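Local coordinates for xylose isomerase-like TIM barrel domain-containing protein (PDB 3AYV) that binds zinc ions in a TIM barrel related to xylose isomerase and AP endonucleases and may help protect the cell against oxidative stress, at residues Phe80-Ala85 and Gly120-Arg125. Sequence-based numbering, arbitrary orientation.
Sequences FGLDRA and GLVVRR
Leu82 reaches across the groove between two neighbouring outer helices of the TIM barrel and lays its CD1 methyl against Val122. Leu82 CD1 lies 3.8 Å from Val122 CG1, the two side chains meeting nearly at right angles. Leu82 CD1 is also 3.5 Å from the carbonyl oxygen Val122 O. Arg125 CB touches the same methyl, 4.1 Å from Leu82 CD1.

The segments 80-85 and 120-125 belong to helices 68-87 and 120-129, which precede strands 92-96 and 132-136, the fourth and fifth of the eight parallel strands. The axes of 80-85 and 120-125 run almost parallel and are 10.4 Å apart at their closest approach. Leu133 of strand 132-136 touches both Leu82 and Val122, so this apolar layer joins the two helices to the barrel wall. The side chain of Leu82 is about 11 Å from that of the zinc ligand His55, and the side chain of Val122 about 11 Å from that of the zinc ligand His96.

On the more open side of the groove, a salt bridge spans the helices. Arg125 carries its CG anti to the backbone N (chi1 -174°) and then bends at chi2, which sends the guanidinium across to Asp83. The carboxylate and guanidinium planes stand 77° apart, and a single oxygen takes both contacts instead of the two groups pairing side by side. Arg125 NE makes a weak hydrogen bond of 3.0 Å to Asp83 OD1, whereas Arg125 NH2 approaches Asp83 OD1 on its syn side at 2.6 Å, 34° out of the carboxylate plane.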
loop_
_atom_site.group_PDB
_atom_site.type_symbol
_atom_site.label_atom_id
_atom_site.label_comp_id
_atom_site.label_asym_id
_atom_site.label_seq_id
_atom_site.Cartn_x
_atom_site.Cartn_y
_atom_site.Cartn_z
ATOM N N PHE A 80 -0.409 5.886 15.497
ATOM C CA PHE A 80 -1.498 5.108 16.086
ATOM C C PHE A 80 -1.848 3.909 15.216
ATOM O O PHE A 80 -2.020 2.783 15.725
ATOM C CB PHE A 80 -2.726 5.971 16.384
ATOM C CG PHE A 80 -3.662 5.338 17.391
ATOM C CD1 PHE A 80 -3.148 4.719 18.536
ATOM C CD2 PHE A 80 -5.026 5.324 17.180
ATOM C CE1 PHE A 80 -3.998 4.113 19.467
ATOM C CE2 PHE A 80 -5.893 4.728 18.116
ATOM C CZ PHE A 80 -5.383 4.127 19.242
ATOM N N GLY A 81 -1.885 4.129 13.898
ATOM C CA GLY A 81 -2.100 3.057 12.938
ATOM C C GLY A 81 -1.047 1.958 13.119
ATOM O O GLY A 81 -1.375 0.762 13.028
ATOM N N LEU A 82 0.202 2.358 13.376
ATOM C CA LEU A 82 1.268 1.358 13.596
ATOM C C LEU A 82 1.001 0.568 14.891
ATOM O O LEU A 82 1.180 -0.650 14.917
ATOM C CB LEU A 82 2.673 1.984 13.616
ATOM C CG LEU A 82 3.316 2.308 12.257
ATOM C CD1 LEU A 82 4.578 3.118 12.473
ATOM C CD2 LEU A 82 3.601 1.046 11.390
ATOM N N ASP A 83 0.572 1.252 15.945
ATOM C CA ASP A 83 0.138 0.550 17.188
ATOM C C ASP A 83 -0.905 -0.531 16.905
ATOM O O ASP A 83 -0.782 -1.687 17.360
ATOM C CB ASP A 83 -0.413 1.532 18.215
ATOM C CG ASP A 83 0.655 2.407 18.831
ATOM O OD1 ASP A 83 1.850 2.024 18.824
ATOM O OD2 ASP A 83 0.296 3.499 19.326
ATOM N N ARG A 84 -1.942 -0.164 16.163
ATOM C CA ARG A 84 -2.981 -1.109 15.769
ATOM C C ARG A 84 -2.488 -2.253 14.885
ATOM O O ARG A 84 -2.938 -3.401 15.031
ATOM C CB ARG A 84 -4.144 -0.362 15.090
ATOM C CG ARG A 84 -4.926 0.549 16.028
ATOM C CD ARG A 84 -5.549 -0.198 17.229
ATOM N NE ARG A 84 -6.604 0.594 17.868
ATOM C CZ ARG A 84 -7.231 0.240 18.984
ATOM N NH1 ARG A 84 -6.879 -0.889 19.624
ATOM N NH2 ARG A 84 -8.201 1.014 19.469
ATOM N N ALA A 85 -1.586 -1.945 13.951
ATOM C CA ALA A 85 -0.969 -2.945 13.091
ATOM C C ALA A 85 -0.289 -4.016 13.940
ATOM O O ALA A 85 -0.462 -5.219 13.700
ATOM C CB ALA A 85 0.057 -2.271 12.148
ATOM N N GLY A 120 11.255 9.981 10.287
ATOM C CA GLY A 120 12.166 9.476 11.352
ATOM C C GLY A 120 11.422 8.734 12.468
ATOM O O GLY A 120 11.735 7.568 12.749
ATOM N N LEU A 121 10.442 9.398 13.087
ATOM C CA LEU A 121 9.676 8.819 14.225
ATOM C C LEU A 121 8.810 7.645 13.816
ATOM O O LEU A 121 8.579 6.723 14.601
ATOM C CB LEU A 121 8.799 9.869 14.912
ATOM C CG LEU A 121 9.486 10.992 15.698
ATOM C CD1 LEU A 121 8.405 11.898 16.308
ATOM C CD2 LEU A 121 10.494 10.495 16.780
ATOM N N VAL A 122 8.307 7.691 12.581
ATOM C CA VAL A 122 7.470 6.619 12.073
ATOM C C VAL A 122 8.283 5.355 11.809
ATOM O O VAL A 122 7.875 4.260 12.215
ATOM C CB VAL A 122 6.734 7.057 10.792
ATOM C CG1 VAL A 122 5.748 5.973 10.338
ATOM C CG2 VAL A 122 6.007 8.346 11.096
ATOM N N VAL A 123 9.434 5.505 11.155
ATOM C CA VAL A 123 10.340 4.372 10.926
ATOM C C VAL A 123 10.799 3.777 12.279
ATOM O O VAL A 123 10.866 2.545 12.439
ATOM C CB VAL A 123 11.550 4.790 10.066
ATOM C CG1 VAL A 123 12.597 3.662 9.954
ATOM C CG2 VAL A 123 11.050 5.135 8.647
ATOM N N ARG A 124 11.101 4.658 13.230
ATOM C CA ARG A 124 11.556 4.204 14.549
ATOM C C ARG A 124 10.461 3.413 15.262
ATOM O O ARG A 124 10.745 2.350 15.862
ATOM C CB ARG A 124 12.066 5.372 15.401
ATOM C CG ARG A 124 13.368 6.006 14.867
ATOM C CD ARG A 124 13.662 7.331 15.604
ATOM N NE ARG A 124 13.723 7.136 17.055
ATOM C CZ ARG A 124 14.060 8.079 17.938
ATOM N NH1 ARG A 124 14.358 9.311 17.532
ATOM N NH2 ARG A 124 14.099 7.789 19.237
ATOM N N ARG A 125 9.213 3.884 15.173
ATOM C CA ARG A 125 8.080 3.194 15.814
ATOM C C ARG A 125 7.851 1.818 15.183
ATOM O O ARG A 125 7.614 0.832 15.895
ATOM C CB ARG A 125 6.778 4.049 15.770
ATOM C CG ARG A 125 5.586 3.465 16.554
ATOM C CD ARG A 125 5.945 3.213 18.044
ATOM N NE ARG A 125 4.782 2.792 18.850
ATOM C CZ ARG A 125 4.826 1.902 19.846
ATOM N NH1 ARG A 125 5.970 1.304 20.171
ATOM N NH2 ARG A 125 3.720 1.577 20.508
#